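Local coordinates for protein putative malic enzyme ((S)-malate:NAD+ oxidoreductase (decarboxylating)) (Streptococcus pyogenes, PDB 2A9F) that probably catalyses the NAD-dependent oxidative decarboxylation of (S)-malate to pyruvate, with the aid of a divalent metal ion such as magnesium or manganese, at residues L12-A15 / K16-G20; T32-D35 / L36-Y40; Q149-I152 / K153-I157; I223-E226 / Q227-A230. All coordinates share one frame; numbering follows the deposited sequence.

Contact 1: L12-A15 / K16-G20; sequences LEQA and KTFGG
Phe18 turns the edge of its ring to the backbone carbonyl of Gln14 one helical turn earlier, with CD1 3.0 Å from Gln14 O and the oxygen near the ring plane. The Gln14 side chain itself stays farther off: its CG meets Phe18 CE1 at 4.1 Å, and its amide plane stands almost upright to the ring, 86° apart, so the two groups cross without stacking. One face of the ring, toward its rim, takes CG2 of the adjacent Thr17. On Thr17 the hydroxyl sits beside its own backbone N (chi1 -57°), which folds OG1 back onto the preceding turn. There OG1 donates to Glu13 O at 2.7 Å, and Thr17 N donates to the same Glu13 O at 3.0 Å. The two donors come from opposite faces of the carbonyl plane, gripping the oxygen from both sides. Gly19 is the first residue to leave helical angles, with a positive phi of 56°, and Gly19 N and Gly20 N both turn in toward Ala15 O, in weak bonds of 2.7 and 3.4 Å. This short helix, 13-18, leads through the two glycines into strand 22-26, and it lies against the second subunit, where Val28 receives Gln14 and Phe18, Leu61 packs on Ala15, and Lys27 donates to Phe18 O.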
loop_
_atom_site.group_PDB
_atom_site.type_symbol
_atom_site.label_atom_id
_atom_site.label_comp_id
_atom_site.label_asym_id
_atom_site.label_seq_id
_atom_site.Cartn_x
_atom_site.Cartn_y
_atom_site.Cartn_z
ATOM N N LEU A 12 -14.928 19.599 4.114
ATOM C CA LEU A 12 -13.568 19.324 4.530
ATOM C C LEU A 12 -13.891 18.604 5.834
ATOM O O LEU A 12 -13.060 17.905 6.430
ATOM C CB LEU A 12 -12.860 20.654 4.791
ATOM C CG LEU A 12 -11.419 20.786 5.275
ATOM C CD1 LEU A 12 -10.497 19.805 4.588
ATOM C CD2 LEU A 12 -10.981 22.200 4.992
ATOM N N GLU A 13 -15.137 18.790 6.274
ATOM C CA GLU A 13 -15.594 18.129 7.477
ATOM C C GLU A 13 -15.748 16.640 7.150
ATOM O O GLU A 13 -15.750 15.802 8.044
ATOM C CB GLU A 13 -16.903 18.760 8.010
ATOM C CG GLU A 13 -18.030 18.996 7.010
ATOM C CD GLU A 13 -19.262 19.667 7.652
ATOM O OE1 GLU A 13 -19.107 20.759 8.247
ATOM O OE2 GLU A 13 -20.385 19.108 7.566
ATOM N N GLN A 14 -15.833 16.317 5.860
ATOM C CA GLN A 14 -15.954 14.925 5.432
ATOM C C GLN A 14 -14.631 14.199 5.639
ATOM O O GLN A 14 -14.598 12.977 5.677
ATOM C CB GLN A 14 -16.332 14.803 3.953
ATOM C CG GLN A 14 -16.534 13.342 3.533
ATOM C CD GLN A 14 -16.429 13.101 2.030
ATOM O OE1 GLN A 14 -15.350 13.204 1.439
ATOM N NE2 GLN A 14 -17.553 12.769 1.407
ATOM N N ALA A 15 -13.535 14.939 5.755
ATOM C CA ALA A 15 -12.253 14.285 5.969
ATOM C C ALA A 15 -12.063 14.083 7.464
ATOM O O ALA A 15 -11.712 12.989 7.922
ATOM C CB ALA A 15 -11.124 15.129 5.403
ATOM N N LYS A 16 -12.322 15.157 8.202
ATOM C CA LYS A 16 -12.213 15.208 9.652
ATOM C C LYS A 16 -13.025 14.099 10.318
ATOM O O LYS A 16 -12.535 13.399 11.198
ATOM C CB LYS A 16 -12.716 16.577 10.138
ATOM C CG LYS A 16 -12.734 16.767 11.645
ATOM C CD LYS A 16 -11.332 16.919 12.177
ATOM C CE LYS A 16 -11.318 17.328 13.639
ATOM N NZ LYS A 16 -9.922 17.596 14.071
ATOM N N THR A 17 -14.264 13.948 9.870
ATOM C CA THR A 17 -15.200 12.970 10.412
ATOM C C THR A 17 -14.868 11.500 10.221
ATOM O O THR A 17 -15.120 10.690 11.100
ATOM C CB THR A 17 -16.606 13.203 9.833
ATOM O OG1 THR A 17 -17.010 14.541 10.122
ATOM C CG2 THR A 17 -17.621 12.236 10.452
ATOM N N PHE A 18 -14.326 11.148 9.067
ATOM C CA PHE A 18 -14.007 9.760 8.796
ATOM C C PHE A 18 -12.515 9.462 8.792
ATOM O O PHE A 18 -12.127 8.312 8.589
ATOM C CB PHE A 18 -14.594 9.337 7.448
ATOM C CG PHE A 18 -16.042 9.656 7.293
ATOM C CD1 PHE A 18 -16.451 10.940 6.957
ATOM C CD2 PHE A 18 -17.009 8.673 7.495
ATOM C CE1 PHE A 18 -17.806 11.244 6.822
ATOM C CE2 PHE A 18 -18.361 8.967 7.363
ATOM C CZ PHE A 18 -18.761 10.256 7.024
ATOM N N GLY A 19 -11.687 10.483 9.004
ATOM C CA GLY A 19 -10.245 10.268 9.010
ATOM C C GLY A 19 -9.800 9.620 7.708
ATOM O O GLY A 19 -9.311 8.484 7.695
ATOM N N GLY A 20 -9.957 10.361 6.614
ATOM C CA GLY A 20 -9.625 9.840 5.306
ATOM C C GLY A 20 -10.913 9.310 4.684
ATOM O O GLY A 20 -11.993 9.394 5.293
#

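Contact 2: T32-D35 / L36-Y40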
loop_
_atom_site.group_PDB
_atom_site.type_symbol
_atom_site.label_atom_id
_atom_site.label_comp_id
_atom_site.label_asym_id
_atom_site.label_seq_id
_atom_site.Cartn_x
_atom_site.Cartn_y
_atom_site.Cartn_z
ATOM N N THR A 32 -13.171 -15.901 14.716
ATOM C CA THR A 32 -12.859 -17.004 15.625
ATOM C C THR A 32 -11.522 -17.715 15.481
ATOM O O THR A 32 -10.867 -17.653 14.445
ATOM C CB THR A 32 -13.899 -18.123 15.513
ATOM O OG1 THR A 32 -13.686 -18.845 14.290
ATOM C CG2 THR A 32 -15.316 -17.555 15.545
ATOM N N LYS A 33 -11.153 -18.429 16.540
ATOM C CA LYS A 33 -9.929 -19.213 16.574
ATOM C C LYS A 33 -9.922 -20.155 15.354
ATOM O O LYS A 33 -8.866 -20.467 14.794
ATOM C CB LYS A 33 -9.887 -20.043 17.863
ATOM C CG LYS A 33 -8.545 -20.708 18.162
ATOM C CD LYS A 33 -7.586 -19.755 18.878
ATOM C CE LYS A 33 -7.880 -19.669 20.387
ATOM N NZ LYS A 33 -9.281 -19.246 20.714
ATOM N N HIS A 34 -11.104 -20.619 14.950
ATOM C CA HIS A 34 -11.192 -21.513 13.801
ATOM C C HIS A 34 -10.964 -20.684 12.545
ATOM O O HIS A 34 -10.321 -21.129 11.599
ATOM C CB HIS A 34 -12.567 -22.201 13.740
ATOM C CG HIS A 34 -12.685 -23.222 12.647
ATOM N ND1 HIS A 34 -13.667 -23.169 11.680
ATOM C CD2 HIS A 34 -11.945 -24.324 12.372
ATOM C CE1 HIS A 34 -13.528 -24.194 10.858
ATOM N NE2 HIS A 34 -12.491 -24.910 11.256
ATOM N N ASP A 35 -11.491 -19.468 12.544
ATOM C CA ASP A 35 -11.312 -18.611 11.398
ATOM C C ASP A 35 -9.842 -18.202 11.242
ATOM O O ASP A 35 -9.314 -18.189 10.131
ATOM C CB ASP A 35 -12.203 -17.377 11.529
ATOM C CG ASP A 35 -13.690 -17.694 11.325
ATOM O OD1 ASP A 35 -14.542 -16.852 11.704
ATOM O OD2 ASP A 35 -14.009 -18.772 10.772
ATOM N N LEU A 36 -9.163 -17.905 12.342
ATOM C CA LEU A 36 -7.776 -17.470 12.261
ATOM C C LEU A 36 -6.818 -18.587 11.893
ATOM O O LEU A 36 -5.688 -18.326 11.459
ATOM C CB LEU A 36 -7.329 -16.855 13.584
ATOM C CG LEU A 36 -8.224 -15.807 14.249
ATOM C CD1 LEU A 36 -7.730 -15.590 15.666
ATOM C CD2 LEU A 36 -8.235 -14.504 13.465
ATOM N N SER A 37 -7.249 -19.832 12.075
ATOM C CA SER A 37 -6.382 -20.959 11.749
ATOM C C SER A 37 -6.417 -21.214 10.251
ATOM O O SER A 37 -5.625 -21.984 9.715
ATOM C CB SER A 37 -6.806 -22.214 12.518
ATOM O OG SER A 37 -8.187 -22.492 12.362
ATOM N N ILE A 38 -7.342 -20.540 9.588
ATOM C CA ILE A 38 -7.515 -20.660 8.158
ATOM C C ILE A 38 -6.953 -19.409 7.470
ATOM O O ILE A 38 -6.187 -19.508 6.504
ATOM C CB ILE A 38 -9.012 -20.831 7.829
ATOM C CG1 ILE A 38 -9.508 -22.159 8.412
ATOM C CG2 ILE A 38 -9.238 -20.762 6.326
ATOM C CD1 ILE A 38 -10.983 -22.425 8.199
ATOM N N ALA A 39 -7.316 -18.235 7.982
ATOM C CA ALA A 39 -6.848 -16.974 7.414
ATOM C C ALA A 39 -5.431 -16.623 7.841
ATOM O O ALA A 39 -4.780 -15.819 7.184
ATOM C CB ALA A 39 -7.800 -15.830 7.789
ATOM N N TYR A 40 -4.942 -17.218 8.926
ATOM C CA TYR A 40 -3.591 -16.907 9.382
ATOM C C TYR A 40 -2.761 -18.083 9.903
ATOM O O TYR A 40 -2.940 -19.228 9.490
ATOM C CB TYR A 40 -3.637 -15.786 10.442
ATOM C CG TYR A 40 -2.306 -15.086 10.636
ATOM C CD1 TYR A 40 -1.650 -14.480 9.556
ATOM C CD2 TYR A 40 -1.660 -15.105 11.874
ATOM C CE1 TYR A 40 -0.382 -13.926 9.701
ATOM C CE2 TYR A 40 -0.393 -14.556 12.035
ATOM C CZ TYR A 40 0.247 -13.973 10.944
ATOM O OH TYR A 40 1.531 -13.491 11.087
#
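Ser37 and His34 make one of the tightest links of this short helix: Ser37 OG donates to His34 O at 2.6 Å. The hydroxyl stands between the backbone N and the carbonyl carbon of its own residue (chi1 52°), which carries it to a place above the His34 carbonyl plane, 37° out of it. Asp35 O is gripped twice. Ala39 N points at it nearly along the C=O axis at 2.9 Å, while Ile38 N comes in above the carbonyl plane at 3.1 Å. Nearer the helix start, Leu36 lays CG on Thr32 O at 3.2 Å, and Leu36 N bonds to the same oxygen at 2.7 Å. The solvent side is looser: over one face of the exposed His34 imidazole, toward its rim, rides Ile38 CD1, 4.1 Å from His34 CE1. The second subunit covers other parts, its Leu98 meeting Leu36 and Tyr40, its Leu12 Ile38 and its Gln318 Lys33. At the N-terminal end of the helix Thr32 and Asp35 form a capping box: Asp35 N donates to Thr32 OG1 at 2.9 Å, and Thr32 N returns a weak bond to Asp35 OD1. The box supplies acceptors to amides that the first turn leaves without carbonyl partners, and a carboxylate at this end is probably stabilised in its charged form by the helix dipole.

Contact 3: Q149-I152 / K153-I157; sequences QRLI and KECHI
Arg150 reaches along its helix to Glu154, one turn on, in a salt bridge that can be followed atom by atom. Its CB lies 4.1 Å from Glu154 OE2, a marginal touch. CG stands beside the backbone N, and bends at chi2 and chi3 bring the rest of the chain round to the C-terminal side, alongside Glu154, so that CD comes within 3.3 Å of Glu154 OE2. NE makes the bond proper, donating to Glu154 OE2 over 2.9 Å with an N-H...O angle of 141°, noticeably bent. The oxygen lies within 6° of the guanidinium plane and is met on its syn side, and the two flat groups are nearly coplanar, 27° apart. CZ follows at 4.0 Å from the same Glu154 OE2. At the tip NH2 turns to Glu118 of helix 117-127, its strongest partner, while NH1 has a long, weak ion pair with Glu146. Glu154 runs alongside in an extended chain, its CB resting on Arg150 O at 3.1 Å, and its other oxygen, OE1, pairs with Lys125. On the buried side Leu151 CD1 and Cys155 SG make a light apolar touch at 4.5 Å, and Leu151 packs on Ile121, Val124 and Leu136. The charges thus form a chain of alternating sign from Glu118 through Arg150 and Glu154 to Lys125. Such a network would be expected to restrain the rotation of both groups, and it ties helix 143-154, which lies between strands 133-136 and 159-161 of a beta-alpha-beta unit, to helix 117-127.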
loop_
_atom_site.group_PDB
_atom_site.type_symbol
_atom_site.label_atom_id
_atom_site.label_comp_id
_atom_site.label_asym_id
_atom_site.label_seq_id
_atom_site.Cartn_x
_atom_site.Cartn_y
_atom_site.Cartn_z
ATOM N N GLN A 149 8.552 5.628 -18.243
ATOM C CA GLN A 149 9.201 4.815 -19.264
ATOM C C GLN A 149 10.124 3.752 -18.675
ATOM O O GLN A 149 10.147 2.610 -19.136
ATOM C CB GLN A 149 9.968 5.716 -20.230
ATOM C CG GLN A 149 9.073 6.740 -20.929
ATOM C CD GLN A 149 7.869 6.101 -21.617
ATOM O OE1 GLN A 149 8.002 5.437 -22.650
ATOM N NE2 GLN A 149 6.686 6.296 -21.037
ATOM N N ARG A 150 10.884 4.128 -17.658
ATOM C CA ARG A 150 11.780 3.187 -17.012
ATOM C C ARG A 150 10.946 2.148 -16.253
ATOM O O ARG A 150 11.362 0.998 -16.097
ATOM C CB ARG A 150 12.709 3.925 -16.035
ATOM C CG ARG A 150 13.899 4.627 -16.677
ATOM C CD ARG A 150 15.096 3.687 -16.837
ATOM N NE ARG A 150 15.678 3.357 -15.540
ATOM C CZ ARG A 150 16.311 4.234 -14.764
ATOM N NH1 ARG A 150 16.456 5.493 -15.157
ATOM N NH2 ARG A 150 16.779 3.857 -13.582
ATOM N N LEU A 151 9.766 2.564 -15.791
ATOM C CA LEU A 151 8.864 1.702 -15.019
ATOM C C LEU A 151 8.111 0.713 -15.901
ATOM O O LEU A 151 7.902 -0.446 -15.530
ATOM C CB LEU A 151 7.874 2.570 -14.247
ATOM C CG LEU A 151 7.883 2.574 -12.719
ATOM C CD1 LEU A 151 9.237 2.263 -12.155
ATOM C CD2 LEU A 151 7.409 3.929 -12.273
ATOM N N ILE A 152 7.700 1.196 -17.067
ATOM C CA ILE A 152 6.991 0.389 -18.044
ATOM C C ILE A 152 7.916 -0.708 -18.557
ATOM O O ILE A 152 7.515 -1.861 -18.707
ATOM C CB ILE A 152 6.565 1.244 -19.251
ATOM C CG1 ILE A 152 5.342 2.093 -18.885
ATOM C CG2 ILE A 152 6.317 0.348 -20.455
ATOM C CD1 ILE A 152 4.870 3.010 -20.006
ATOM N N LYS A 153 9.156 -0.319 -18.835
ATOM C CA LYS A 153 10.168 -1.223 -19.358
ATOM C C LYS A 153 10.657 -2.218 -18.316
ATOM O O LYS A 153 10.663 -3.421 -18.560
ATOM C CB LYS A 153 11.348 -0.410 -19.913
ATOM C CG LYS A 153 11.523 -0.481 -21.434
ATOM C CD LYS A 153 11.934 -1.898 -21.879
ATOM C CE LYS A 153 12.301 -1.994 -23.370
ATOM N NZ LYS A 153 11.156 -1.809 -24.330
ATOM N N GLU A 154 11.042 -1.720 -17.147
ATOM C CA GLU A 154 11.550 -2.581 -16.086
ATOM C C GLU A 154 10.541 -3.365 -15.236
ATOM O O GLU A 154 10.936 -4.284 -14.524
ATOM C CB GLU A 154 12.471 -1.758 -15.175
ATOM C CG GLU A 154 13.819 -1.439 -15.817
ATOM C CD GLU A 154 14.570 -0.308 -15.133
ATOM O OE1 GLU A 154 14.669 -0.310 -13.888
ATOM O OE2 GLU A 154 15.078 0.581 -15.852
ATOM N N CYS A 155 9.253 -3.029 -15.302
ATOM C CA CYS A 155 8.247 -3.737 -14.501
ATOM C C CYS A 155 7.545 -4.909 -15.174
ATOM O O CYS A 155 7.375 -4.941 -16.398
ATOM C CB CYS A 155 7.175 -2.770 -14.000
ATOM S SG CYS A 155 7.618 -1.883 -12.513
ATOM N N HIS A 156 7.114 -5.858 -14.345
ATOM C CA HIS A 156 6.416 -7.056 -14.814
ATOM C C HIS A 156 4.897 -6.878 -14.736
ATOM O O HIS A 156 4.129 -7.785 -15.070
ATOM C CB HIS A 156 6.853 -8.276 -13.986
ATOM C CG HIS A 156 8.338 -8.462 -13.931
ATOM N ND1 HIS A 156 9.160 -7.664 -13.163
ATOM C CD2 HIS A 156 9.155 -9.323 -14.585
ATOM C CE1 HIS A 156 10.419 -8.024 -13.346
ATOM N NE2 HIS A 156 10.443 -9.030 -14.204
ATOM N N ILE A 157 4.477 -5.703 -14.286
ATOM C CA ILE A 157 3.066 -5.385 -14.176
ATOM C C ILE A 157 2.838 -4.081 -14.907
ATOM O O ILE A 157 3.755 -3.293 -15.074
ATOM C CB ILE A 157 2.620 -5.244 -12.706
ATOM C CG1 ILE A 157 3.552 -4.280 -11.960
ATOM C CG2 ILE A 157 2.596 -6.613 -12.046
ATOM C CD1 ILE A 157 3.107 -3.972 -10.534
#

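Contact 4: I223-E226 / Q227-A230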
loop_
_atom_site.group_PDB
_atom_site.type_symbol
_atom_site.label_atom_id
_atom_site.label_comp_id
_atom_site.label_asym_id
_atom_site.label_seq_id
_atom_site.Cartn_x
_atom_site.Cartn_y
_atom_site.Cartn_z
ATOM N N ILE A 223 5.783 24.810 -37.316
ATOM C CA ILE A 223 5.484 23.467 -37.786
ATOM C C ILE A 223 6.690 22.530 -37.817
ATOM O O ILE A 223 7.786 22.928 -38.211
ATOM C CB ILE A 223 4.907 23.518 -39.206
ATOM C CG1 ILE A 223 3.639 24.369 -39.216
ATOM C CG2 ILE A 223 4.658 22.103 -39.714
ATOM C CD1 ILE A 223 3.195 24.801 -40.598
ATOM N N ILE A 224 6.486 21.287 -37.392
ATOM C CA ILE A 224 7.557 20.304 -37.427
ATOM C C ILE A 224 7.624 19.826 -38.871
ATOM O O ILE A 224 6.804 19.025 -39.304
ATOM C CB ILE A 224 7.267 19.109 -36.494
ATOM C CG1 ILE A 224 7.478 19.541 -35.043
ATOM C CG2 ILE A 224 8.171 17.930 -36.838
ATOM C CD1 ILE A 224 7.598 18.403 -34.073
ATOM N N ASN A 225 8.568 20.350 -39.639
ATOM C CA ASN A 225 8.676 19.936 -41.030
ATOM C C ASN A 225 9.902 19.072 -41.200
ATOM O O ASN A 225 10.977 19.403 -40.714
ATOM C CB ASN A 225 8.761 21.142 -41.960
ATOM C CG ASN A 225 8.739 20.739 -43.422
ATOM O OD1 ASN A 225 9.360 19.754 -43.807
ATOM N ND2 ASN A 225 8.034 21.504 -44.243
ATOM N N GLU A 226 9.745 17.963 -41.898
ATOM C CA GLU A 226 10.857 17.046 -42.081
ATOM C C GLU A 226 11.984 17.625 -42.925
ATOM O O GLU A 226 13.159 17.393 -42.637
ATOM C CB GLU A 226 10.355 15.742 -42.700
ATOM C CG GLU A 226 11.390 14.650 -42.746
ATOM C CD GLU A 226 10.837 13.353 -43.313
ATOM O OE1 GLU A 226 11.612 12.378 -43.355
ATOM O OE2 GLU A 226 9.641 13.304 -43.714
ATOM N N GLN A 227 11.624 18.380 -43.960
ATOM C CA GLN A 227 12.617 18.965 -44.847
ATOM C C GLN A 227 13.207 20.269 -44.326
ATOM O O GLN A 227 13.669 21.103 -45.101
ATOM C CB GLN A 227 12.029 19.177 -46.247
ATOM C CG GLN A 227 10.642 19.734 -46.244
ATOM C CD GLN A 227 10.251 20.341 -47.564
ATOM O OE1 GLN A 227 10.474 19.747 -48.618
ATOM N NE2 GLN A 227 9.648 21.532 -47.516
ATOM N N GLU A 228 13.180 20.441 -43.011
ATOM C CA GLU A 228 13.752 21.622 -42.377
ATOM C C GLU A 228 14.573 21.136 -41.195
ATOM O O GLU A 228 14.119 21.220 -40.053
ATOM C CB GLU A 228 12.657 22.576 -41.884
ATOM C CG GLU A 228 11.849 23.244 -42.978
ATOM C CD GLU A 228 10.844 24.256 -42.444
ATOM O OE1 GLU A 228 11.259 25.187 -41.731
ATOM O OE2 GLU A 228 9.641 24.131 -42.742
ATOM N N ALA A 229 15.763 20.600 -41.468
ATOM C CA ALA A 229 16.646 20.108 -40.409
ATOM C C ALA A 229 16.988 21.270 -39.472
ATOM O O ALA A 229 18.153 21.630 -39.287
ATOM C CB ALA A 229 17.912 19.523 -41.010
ATOM N N ALA A 230 15.938 21.852 -38.903
ATOM C CA ALA A 230 16.022 22.972 -37.984
ATOM C C ALA A 230 15.142 22.625 -36.788
ATOM O O ALA A 230 14.729 23.506 -36.033
ATOM C CB ALA A 230 15.510 24.240 -38.660
#
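With its CG beside the carbonyl carbon (chi1 -174°), Asn225 sends its amide out over the turn, while Gln227 CG, set between backbone N and carbonyl carbon (chi1 43°), brings a second amide alongside. The two amide planes are almost parallel, 10° apart, although the side chains run at a slant to one another; Asn225 ND2 and Gln227 NE2, 3.6 Å apart, make no bond as modelled. Asn225 OD1 accepts from Gln227 N at 2.7 Å, but its exact position, and with it the fit of the amides, is doubtful because the same oxygen sits too close to another Gln227 atom. Glu228 comes from a third direction. Its side chain crosses that of Asn225 at about a right angle and lays OE2 3.2 Å from Asn225 CB. The same Glu228 OE2 is 3.4 Å from Asn225 ND2. In the backbone, Glu228 N closes the turn with a weak bond of 3.3 Å to Asn225 O. Glu226 leads the other way, its extended chain packing on Lys241 and Val242 of helix 239-243, and Lys248 flanks both Asn225 and Gln227. The arrangement is a type I beta turn over Asn225 to Glu228, with an Asx turn formed by the first residue if the OD1 position holds. It turns the chain sharply just after strand 222-223, an outermost strand of the sheet within this chain, antiparallel to 214-219, in the Rossmann-class NAD-binding domain.

Overall arrangement
The four contacts follow one another along the chain without touching. Contacts 1 and 2, their centres 33 Å apart, both belong to the dimer interface: Ile38 in contact 2 packs on Leu12 of the second subunit, a residue of that subunit's own contact 1. Tyr40, the predicted proton donor, directly follows the helix of contact 2, and the Leu36 side chain is about 14 Å from a bound magnesium ion. In contact 3 the Leu151 side chain is about 11 Å from that of Glu137, which binds magnesium with Asp138 and Asp163. Contact 4 is remote from these sites, its centre 68 Å from that of contact 2.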